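Local structure of eukaryotic translation initiation factor 4 gamma 2 (Homo sapiens, 4IUL) at residues K151-I156 with M192-E197; T179-K184 with D220-R225; C198-M203 with R240-D245. The protein probably acts in translation initiation, its HEAT-repeat MIF4G domain serving as a protein-protein interaction module that engages eIF4A. All coordinates share one frame; numbering follows the deposited sequence.

Contact 1: K151-I156 with M192-E197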
loop_
_atom_site.group_PDB
_atom_site.type_symbol
_atom_site.label_atom_id
_atom_site.label_comp_id
_atom_site.label_asym_id
_atom_site.label_seq_id
_atom_site.Cartn_x
_atom_site.Cartn_y
_atom_site.Cartn_z
ATOM N N LYS A 151 7.947 -9.240 -1.229
ATOM C CA LYS A 151 8.005 -7.843 -0.811
ATOM C C LYS A 151 6.998 -7.016 -1.607
ATOM O O LYS A 151 6.346 -6.129 -1.062
ATOM C CB LYS A 151 9.410 -7.265 -1.024
ATOM C CG LYS A 151 10.468 -7.778 -0.046
ATOM C CD LYS A 151 10.059 -7.518 1.400
ATOM C CE LYS A 151 11.142 -7.948 2.379
ATOM N NZ LYS A 151 11.491 -9.387 2.257
ATOM N N MET A 152 6.880 -7.322 -2.895
ATOM C CA MET A 152 5.965 -6.621 -3.787
ATOM C C MET A 152 4.520 -6.772 -3.324
ATOM O O MET A 152 3.741 -5.819 -3.382
ATOM C CB MET A 152 6.107 -7.160 -5.212
ATOM C CG MET A 152 5.295 -6.413 -6.262
ATOM S SD MET A 152 5.931 -4.745 -6.599
ATOM C CE MET A 152 4.930 -3.755 -5.462
ATOM N N LEU A 153 4.154 -7.967 -2.866
ATOM C CA LEU A 153 2.788 -8.191 -2.402
ATOM C C LEU A 153 2.531 -7.409 -1.121
ATOM O O LEU A 153 1.449 -6.852 -0.929
ATOM C CB LEU A 153 2.528 -9.684 -2.181
ATOM C CG LEU A 153 2.693 -10.518 -3.456
ATOM C CD1 LEU A 153 2.252 -11.966 -3.213
ATOM C CD2 LEU A 153 1.863 -9.894 -4.562
ATOM N N GLY A 154 3.527 -7.376 -0.243
ATOM C CA GLY A 154 3.384 -6.630 0.989
ATOM C C GLY A 154 3.207 -5.156 0.657
ATOM O O GLY A 154 2.421 -4.458 1.299
ATOM N N ASN A 155 3.931 -4.684 -0.358
ATOM C CA ASN A 155 3.842 -3.285 -0.771
ATOM C C ASN A 155 2.435 -2.971 -1.269
ATOM O O ASN A 155 1.847 -1.952 -0.895
ATOM C CB ASN A 155 4.856 -2.978 -1.881
ATOM C CG ASN A 155 5.116 -1.486 -2.039
ATOM O OD1 ASN A 155 4.535 -0.666 -1.330
ATOM N ND2 ASN A 155 5.997 -1.127 -2.971
ATOM N N ILE A 156 1.896 -3.852 -2.108
ATOM C CA ILE A 156 0.560 -3.659 -2.659
ATOM C C ILE A 156 -0.534 -3.658 -1.585
ATOM O O ILE A 156 -1.468 -2.862 -1.657
ATOM C CB ILE A 156 0.249 -4.727 -3.726
ATOM C CG1 ILE A 156 1.172 -4.508 -4.933
ATOM C CG2 ILE A 156 -1.212 -4.641 -4.149
ATOM C CD1 ILE A 156 1.052 -5.556 -6.001
ATOM N N MET A 192 0.238 -18.502 -9.807
ATOM C CA MET A 192 -0.277 -17.150 -9.612
ATOM C C MET A 192 -1.332 -17.102 -8.517
ATOM O O MET A 192 -2.110 -16.155 -8.432
ATOM C CB MET A 192 -0.875 -16.619 -10.913
ATOM C CG MET A 192 0.086 -16.631 -12.082
ATOM S SD MET A 192 -0.484 -15.596 -13.435
ATOM C CE MET A 192 -2.045 -16.383 -13.843
ATOM N N GLY A 193 -1.348 -18.128 -7.677
ATOM C CA GLY A 193 -2.316 -18.187 -6.600
ATOM C C GLY A 193 -2.308 -16.990 -5.667
ATOM O O GLY A 193 -3.315 -16.294 -5.541
ATOM N N GLU A 194 -1.180 -16.742 -5.007
ATOM C CA GLU A 194 -1.101 -15.623 -4.077
ATOM C C GLU A 194 -1.166 -14.264 -4.772
ATOM O O GLU A 194 -1.483 -13.255 -4.148
ATOM C CB GLU A 194 0.158 -15.737 -3.210
ATOM C CG GLU A 194 1.453 -15.852 -3.974
ATOM C CD GLU A 194 2.593 -16.301 -3.082
ATOM O OE1 GLU A 194 2.528 -17.446 -2.583
ATOM O OE2 GLU A 194 3.545 -15.513 -2.874
ATOM N N ASP A 195 -0.877 -14.240 -6.067
ATOM C CA ASP A 195 -0.956 -12.997 -6.819
ATOM C C ASP A 195 -2.435 -12.678 -7.050
ATOM O O ASP A 195 -2.881 -11.543 -6.857
ATOM C CB ASP A 195 -0.223 -13.139 -8.153
ATOM C CG ASP A 195 1.147 -12.484 -8.135
ATOM O OD1 ASP A 195 1.777 -12.434 -7.053
ATOM O OD2 ASP A 195 1.600 -12.025 -9.205
ATOM N N LEU A 196 -3.195 -13.696 -7.446
ATOM C CA LEU A 196 -4.620 -13.537 -7.692
ATOM C C LEU A 196 -5.393 -13.353 -6.392
ATOM O O LEU A 196 -6.428 -12.688 -6.370
ATOM C CB LEU A 196 -5.161 -14.744 -8.464
ATOM C CG LEU A 196 -4.831 -14.741 -9.959
ATOM C CD1 LEU A 196 -5.284 -16.040 -10.612
ATOM C CD2 LEU A 196 -5.524 -13.557 -10.605
ATOM N N GLU A 197 -4.891 -13.934 -5.306
ATOM C CA GLU A 197 -5.560 -13.812 -4.017
ATOM C C GLU A 197 -5.431 -12.374 -3.509
ATOM O O GLU A 197 -6.346 -11.843 -2.881
ATOM C CB GLU A 197 -4.947 -14.778 -2.996
ATOM C CG GLU A 197 -5.805 -14.988 -1.756
ATOM C CD GLU A 197 -5.092 -15.780 -0.669
ATOM O OE1 GLU A 197 -4.332 -16.715 -1.009
ATOM O OE2 GLU A 197 -5.302 -15.475 0.526
#

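Contact 2: T179-K184 with D220-R225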
loop_
_atom_site.group_PDB
_atom_site.type_symbol
_atom_site.label_atom_id
_atom_site.label_comp_id
_atom_site.label_asym_id
_atom_site.label_seq_id
_atom_site.Cartn_x
_atom_site.Cartn_y
_atom_site.Cartn_z
ATOM N N THR A 179 -0.387 -5.044 -12.600
ATOM C CA THR A 179 0.739 -5.954 -12.431
ATOM C C THR A 179 0.301 -7.318 -11.901
ATOM O O THR A 179 0.908 -8.337 -12.226
ATOM C CB THR A 179 1.812 -5.363 -11.487
ATOM O OG1 THR A 179 1.269 -5.205 -10.175
ATOM C CG2 THR A 179 2.277 -4.011 -11.995
ATOM N N LEU A 180 -0.756 -7.337 -11.096
ATOM C CA LEU A 180 -1.251 -8.589 -10.536
ATOM C C LEU A 180 -1.960 -9.477 -11.559
ATOM O O LEU A 180 -1.915 -10.702 -11.447
ATOM C CB LEU A 180 -2.185 -8.316 -9.350
ATOM C CG LEU A 180 -1.554 -7.705 -8.091
ATOM C CD1 LEU A 180 -2.599 -7.635 -6.980
ATOM C CD2 LEU A 180 -0.364 -8.552 -7.645
ATOM N N LEU A 181 -2.603 -8.865 -12.551
ATOM C CA LEU A 181 -3.314 -9.610 -13.586
ATOM C C LEU A 181 -2.446 -9.931 -14.803
ATOM O O LEU A 181 -2.808 -10.779 -15.625
ATOM C CB LEU A 181 -4.542 -8.828 -14.058
ATOM C CG LEU A 181 -5.803 -8.838 -13.197
ATOM C CD1 LEU A 181 -6.814 -7.850 -13.764
ATOM C CD2 LEU A 181 -6.388 -10.240 -13.162
ATOM N N GLU A 182 -1.310 -9.250 -14.923
ATOM C CA GLU A 182 -0.412 -9.467 -16.050
ATOM C C GLU A 182 0.178 -10.871 -16.038
ATOM O O GLU A 182 0.565 -11.387 -14.987
ATOM C CB GLU A 182 0.719 -8.439 -16.039
ATOM C CG GLU A 182 1.741 -8.634 -17.150
ATOM C CD GLU A 182 2.878 -7.635 -17.078
ATOM O OE1 GLU A 182 3.622 -7.643 -16.072
ATOM O OE2 GLU A 182 3.026 -6.837 -18.028
ATOM N N LYS A 183 0.252 -11.475 -17.219
ATOM C CA LYS A 183 0.788 -12.822 -17.367
ATOM C C LYS A 183 2.202 -12.833 -17.942
ATOM O O LYS A 183 2.397 -12.692 -19.150
ATOM C CB LYS A 183 -0.139 -13.651 -18.261
ATOM C CG LYS A 183 0.396 -15.030 -18.603
ATOM C CD LYS A 183 0.654 -15.850 -17.356
ATOM C CE LYS A 183 1.204 -17.210 -17.718
ATOM N NZ LYS A 183 1.456 -18.019 -16.506
ATOM N N LYS A 184 3.185 -13.008 -17.067
ATOM C CA LYS A 184 4.581 -13.048 -17.477
ATOM C C LYS A 184 4.865 -14.336 -18.246
ATOM O O LYS A 184 4.239 -15.367 -17.996
ATOM C CB LYS A 184 5.482 -12.982 -16.246
ATOM C CG LYS A 184 5.356 -11.698 -15.445
ATOM C CD LYS A 184 5.932 -10.516 -16.203
ATOM C CE LYS A 184 6.012 -9.285 -15.315
ATOM N NZ LYS A 184 6.892 -9.510 -14.135
ATOM N N ASP A 220 -14.220 -2.990 -16.695
ATOM C CA ASP A 220 -14.871 -4.042 -17.474
ATOM C C ASP A 220 -13.793 -4.974 -17.999
ATOM O O ASP A 220 -13.939 -6.199 -17.977
ATOM C CB ASP A 220 -15.639 -3.455 -18.661
ATOM C CG ASP A 220 -17.056 -3.071 -18.309
ATOM O OD1 ASP A 220 -17.457 -3.205 -17.127
ATOM O OD2 ASP A 220 -17.774 -2.629 -19.229
ATOM N N GLN A 221 -12.703 -4.374 -18.464
ATOM C CA GLN A 221 -11.577 -5.118 -19.007
ATOM C C GLN A 221 -10.950 -6.035 -17.943
ATOM O O GLN A 221 -10.614 -7.186 -18.231
ATOM C CB GLN A 221 -10.541 -4.133 -19.540
ATOM C CG GLN A 221 -9.636 -4.681 -20.617
ATOM C CD GLN A 221 -8.647 -3.640 -21.109
ATOM O OE1 GLN A 221 -8.991 -2.460 -21.259
ATOM N NE2 GLN A 221 -7.416 -4.069 -21.377
ATOM N N TYR A 222 -10.801 -5.526 -16.717
ATOM C CA TYR A 222 -10.219 -6.301 -15.620
ATOM C C TYR A 222 -11.055 -7.538 -15.294
ATOM O O TYR A 222 -10.534 -8.651 -15.196
ATOM C CB TYR A 222 -10.136 -5.462 -14.340
ATOM C CG TYR A 222 -9.184 -4.282 -14.343
ATOM C CD1 TYR A 222 -9.427 -3.185 -13.513
ATOM C CD2 TYR A 222 -8.037 -4.263 -15.143
ATOM C CE1 TYR A 222 -8.563 -2.097 -13.474
ATOM C CE2 TYR A 222 -7.157 -3.175 -15.109
ATOM C CZ TYR A 222 -7.431 -2.093 -14.270
ATOM O OH TYR A 222 -6.587 -1.005 -14.219
ATOM N N PHE A 223 -12.357 -7.333 -15.107
ATOM C CA PHE A 223 -13.241 -8.430 -14.752
ATOM C C PHE A 223 -13.514 -9.447 -15.861
ATOM O O PHE A 223 -13.977 -10.556 -15.585
ATOM C CB PHE A 223 -14.548 -7.887 -14.167
ATOM C CG PHE A 223 -14.418 -7.439 -12.739
ATOM C CD1 PHE A 223 -13.778 -6.239 -12.421
ATOM C CD2 PHE A 223 -14.879 -8.248 -11.701
ATOM C CE1 PHE A 223 -13.595 -5.850 -11.090
ATOM C CE2 PHE A 223 -14.702 -7.873 -10.368
ATOM C CZ PHE A 223 -14.056 -6.668 -10.061
ATOM N N ALA A 224 -13.236 -9.079 -17.108
ATOM C CA ALA A 224 -13.416 -10.024 -18.203
ATOM C C ALA A 224 -12.267 -11.007 -17.997
ATOM O O ALA A 224 -12.456 -12.225 -17.931
ATOM C CB ALA A 224 -13.274 -9.323 -19.542
ATOM N N ARG A 225 -11.073 -10.445 -17.868
ATOM C CA ARG A 225 -9.861 -11.213 -17.645
ATOM C C ARG A 225 -10.031 -12.149 -16.442
ATOM O O ARG A 225 -9.542 -13.279 -16.459
ATOM C CB ARG A 225 -8.702 -10.237 -17.426
ATOM C CG ARG A 225 -7.420 -10.826 -16.880
ATOM C CD ARG A 225 -6.746 -11.769 -17.848
ATOM N NE ARG A 225 -5.416 -12.130 -17.361
ATOM C CZ ARG A 225 -4.643 -13.063 -17.904
ATOM N NH1 ARG A 225 -5.063 -13.747 -18.960
ATOM N NH2 ARG A 225 -3.449 -13.311 -17.386
#

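Contact 3: C198-M203 with R240-D245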
loop_
_atom_site.group_PDB
_atom_site.type_symbol
_atom_site.label_atom_id
_atom_site.label_comp_id
_atom_site.label_asym_id
_atom_site.label_seq_id
_atom_site.Cartn_x
_atom_site.Cartn_y
_atom_site.Cartn_z
ATOM N N CYS A 198 -4.284 -11.756 -3.778
ATOM C CA CYS A 198 -4.031 -10.378 -3.371
ATOM C C CYS A 198 -4.988 -9.466 -4.146
ATOM O O CYS A 198 -5.598 -8.566 -3.575
ATOM C CB CYS A 198 -2.577 -10.010 -3.680
ATOM S SG CYS A 198 -2.015 -8.377 -3.122
ATOM N N LEU A 199 -5.121 -9.721 -5.447
ATOM C CA LEU A 199 -6.002 -8.939 -6.310
ATOM C C LEU A 199 -7.425 -8.896 -5.765
ATOM O O LEU A 199 -8.049 -7.838 -5.724
ATOM C CB LEU A 199 -6.016 -9.515 -7.727
ATOM C CG LEU A 199 -7.075 -8.932 -8.665
ATOM C CD1 LEU A 199 -6.791 -7.459 -8.921
ATOM C CD2 LEU A 199 -7.081 -9.705 -9.966
ATOM N N CYS A 200 -7.942 -10.042 -5.338
ATOM C CA CYS A 200 -9.292 -10.071 -4.796
ATOM C C CYS A 200 -9.375 -9.258 -3.507
ATOM O O CYS A 200 -10.405 -8.660 -3.213
ATOM C CB CYS A 200 -9.743 -11.517 -4.559
ATOM S SG CYS A 200 -10.031 -12.433 -6.108
ATOM N N GLN A 201 -8.287 -9.230 -2.744
ATOM C CA GLN A 201 -8.247 -8.466 -1.504
ATOM C C GLN A 201 -8.401 -6.989 -1.848
ATOM O O GLN A 201 -9.292 -6.310 -1.337
ATOM C CB GLN A 201 -6.913 -8.681 -0.790
ATOM C CG GLN A 201 -6.809 -7.945 0.526
ATOM C CD GLN A 201 -7.819 -8.449 1.540
ATOM O OE1 GLN A 201 -7.687 -9.555 2.065
ATOM N NE2 GLN A 201 -8.845 -7.644 1.809
ATOM N N ILE A 202 -7.518 -6.504 -2.722
ATOM C CA ILE A 202 -7.536 -5.115 -3.181
ATOM C C ILE A 202 -8.900 -4.758 -3.749
ATOM O O ILE A 202 -9.477 -3.727 -3.411
ATOM C CB ILE A 202 -6.471 -4.879 -4.287
ATOM C CG1 ILE A 202 -5.116 -4.588 -3.647
ATOM C CG2 ILE A 202 -6.897 -3.733 -5.201
ATOM C CD1 ILE A 202 -5.105 -3.335 -2.790
ATOM N N MET A 203 -9.410 -5.623 -4.614
ATOM C CA MET A 203 -10.701 -5.407 -5.245
ATOM C C MET A 203 -11.838 -5.220 -4.226
ATOM O O MET A 203 -12.708 -4.370 -4.424
ATOM C CB MET A 203 -11.007 -6.573 -6.191
ATOM C CG MET A 203 -11.741 -6.184 -7.462
ATOM S SD MET A 203 -10.816 -5.091 -8.572
ATOM C CE MET A 203 -11.662 -3.620 -8.324
ATOM N N ARG A 240 -10.012 -20.074 -7.481
ATOM C CA ARG A 240 -11.085 -19.815 -8.426
ATOM C C ARG A 240 -12.435 -19.574 -7.753
ATOM O O ARG A 240 -13.351 -19.051 -8.378
ATOM C CB ARG A 240 -11.185 -20.931 -9.473
ATOM C CG ARG A 240 -11.620 -22.290 -8.984
ATOM C CD ARG A 240 -11.923 -23.166 -10.195
ATOM N NE ARG A 240 -12.481 -24.466 -9.838
ATOM C CZ ARG A 240 -11.766 -25.489 -9.381
ATOM N NH1 ARG A 240 -10.454 -25.367 -9.222
ATOM N NH2 ARG A 240 -12.364 -26.634 -9.088
ATOM N N PHE A 241 -12.564 -19.940 -6.481
ATOM C CA PHE A 241 -13.817 -19.691 -5.774
ATOM C C PHE A 241 -13.780 -18.260 -5.240
ATOM O O PHE A 241 -14.818 -17.626 -5.037
ATOM C CB PHE A 241 -14.012 -20.669 -4.611
ATOM C CG PHE A 241 -14.226 -22.101 -5.043
ATOM C CD1 PHE A 241 -14.975 -22.399 -6.184
ATOM C CD2 PHE A 241 -13.696 -23.154 -4.297
ATOM C CE1 PHE A 241 -15.194 -23.720 -6.573
ATOM C CE2 PHE A 241 -13.910 -24.478 -4.677
ATOM C CZ PHE A 241 -14.660 -24.762 -5.818
ATOM N N LEU A 242 -12.565 -17.761 -5.029
ATOM C CA LEU A 242 -12.355 -16.411 -4.521
ATOM C C LEU A 242 -12.597 -15.418 -5.655
ATOM O O LEU A 242 -13.072 -14.305 -5.429
ATOM C CB LEU A 242 -10.925 -16.267 -3.991
ATOM C CG LEU A 242 -10.722 -15.391 -2.754
ATOM C CD1 LEU A 242 -11.277 -13.999 -3.014
ATOM C CD2 LEU A 242 -11.421 -16.020 -1.563
ATOM N N LEU A 243 -12.269 -15.828 -6.875
ATOM C CA LEU A 243 -12.474 -14.970 -8.032
ATOM C C LEU A 243 -13.965 -14.884 -8.331
ATOM O O LEU A 243 -14.491 -13.803 -8.595
ATOM C CB LEU A 243 -11.721 -15.517 -9.251
ATOM C CG LEU A 243 -10.189 -15.455 -9.213
ATOM C CD1 LEU A 243 -9.604 -16.297 -10.343
ATOM C CD2 LEU A 243 -9.732 -14.002 -9.316
ATOM N N GLN A 244 -14.644 -16.029 -8.276
ATOM C CA GLN A 244 -16.078 -16.090 -8.540
ATOM C C GLN A 244 -16.874 -15.225 -7.575
ATOM O O GLN A 244 -17.852 -14.590 -7.966
ATOM C CB GLN A 244 -16.585 -17.531 -8.451
ATOM C CG GLN A 244 -16.009 -18.471 -9.496
ATOM C CD GLN A 244 -16.664 -19.845 -9.475
ATOM O OE1 GLN A 244 -16.273 -20.746 -10.223
ATOM N NE2 GLN A 244 -17.670 -20.010 -8.618
ATOM N N ASP A 245 -16.459 -15.200 -6.313
ATOM C CA ASP A 245 -17.169 -14.405 -5.320
ATOM C C ASP A 245 -16.967 -12.906 -5.545
ATOM O O ASP A 245 -17.867 -12.108 -5.288
ATOM C CB ASP A 245 -16.714 -14.776 -3.905
ATOM C CG ASP A 245 -17.521 -14.064 -2.829
ATOM O OD1 ASP A 245 -18.745 -14.319 -2.737
ATOM O OD2 ASP A 245 -16.937 -13.246 -2.082
#

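Contact 1: K151-I156 with M192-E197
Two carboxylates, those of Glu-194 and Asp-195, meet the branched end of Leu-153, each by one oxygen. OE2 of Glu-194 is 3.8 Å from Leu-153 CD1, which stands tilted off the carboxylate plane, while OE1 points away. On Asp-195 the work falls to OD1: Leu-153 CD2 lies 3.6 Å from it, well above the carboxylate plane, and CD1 is 3.9 Å from it, much nearer that plane. The two carboxylates are turned about 45° against each other, and the leucine crosses both acidic side chains at roughly a right angle. Glu-194 CG also reaches Leu-153 CD1, at 4.0 Å; it sits between its own backbone N and carbonyl carbon (chi1 55°), the crowded position, which brings CG up to the methyl. Leucine suits the place because its fork offers one methyl to both acids and the other to Asp-195, while Leu-180 of helix 170-181 packs on it as well. Cut back to an alanine here, the side chain would probably withdraw from the Glu-194 methylene and from one side of Leu-180, opening a gap between helices 141-163 and 193-210 of this HEAT-repeat domain. Only 121 Å² is buried, near the surface, and the contact is van der Waals in character: methyls lie beside carboxylate oxygens, with no polar bond between the two segments.

Contact 2: T179-K184 with D220-R225
Arg-225 turns its guanidinium to the carbonyl of Leu-181, the last residue of helix 170-181, and this is where the polar part of the contact lies. NH2 donates to Leu-181 O at 3.2 Å, almost in line with the carbonyl bond (C=O...N angle 170°) though the oxygen is 17° out of the guanidinium plane. The second bond, from Arg-225 NE to the same oxygen at 3.4 Å, is weak. Arg-225 gets there by running CG anti to its own N (chi1 167°) and bending at chi2. With helical geometry lost at Glu-182, this carbonyl lacks a next-turn backbone N-H, so a long side-chain donor suits the place, and its positive charge is probably favoured by the helix dipole. In the HEAT-repeat solenoid of the MIF4G domain, this bond ties the end of one helix to helix 216-227, with helix 193-210 between them in the chain. Apolar contacts accompany it. Leu-181 divides its methyls: CD2 lies along the aliphatic part of Arg-225, 3.9 Å from CG, and CD1 meets Tyr-222 CD2 at 4.0 Å, obliquely to the ring. Leu-199 packs on the same leucine, while the Tyr-222 hydroxyl bonds His-174. As for like charges, Lys-183 touches Arg-225 NH2 through its CB, at 3.4 Å, but its amine is led away to the carbonyl of Val-187, leaving Lys-183 NZ 6.9 Å from Arg-225 NH2.

Contact 3: C198-M203 with R240-D245
Cys-200 inserts its short side chain between two consecutive leucines, Leu-242 and Leu-243. Its CB presses on Leu-242 CD1 at 3.3 Å, tighter than usual for two carbons, and that methyl is also 3.7 Å from Cys-200 SG. The sulfur reaches further, to Leu-243 CD2 at 3.6 Å, and lies equally near the backbone oxygen of Leu-242. With SG beside its own backbone N and anti to the carbonyl carbon (chi1 -70°), it points into the opposing helix. A cysteine suits the spot: it is small enough for the backbones to come within 6.7 Å, measured from Cys-200 CA to Leu-243 CA, yet its sulfur still reaches both leucines. Helices 193-210 and 237-251 meet here in the C-terminal part of the HEAT-repeat array, with helix 216-227 between them in sequence. Farther out, Thr-246 also touches Cys-200, and its hydroxyl bonds the Leu-242 carbonyl oxygen beside the sulfur. Met-230, from a loop, packs on Leu-243. A salt bridge from Asp-245 to Arg-204 joins the same two helices beyond the apolar cluster, and Met-203, one turn along from Cys-200, packs on Phe-223 of helix 216-227.

The three contacts lie on the same side of the chain's centre, with contact centres 12 to 14 Å apart. Contacts 1 and 3 share helix 193-210 and follow one another along the chain, whereas contact 2 alternates with each in sequence. Leu-180, on the 179-184 segment of contact 2, touches residues of the other two: its CD2 is 3.7 Å from Ile-156 CD1 of contact 1, and its CD1 is 4.0 Å from Cys-198 SG of contact 3. Between contacts 2 and 3, Phe-223 CZ approaches Met-203 CG to 3.5 Å. Five helices, from 141-163 to 237-251, are thereby joined into one continuous array, consistent with a stable scaffold for binding partners such as eIF4A.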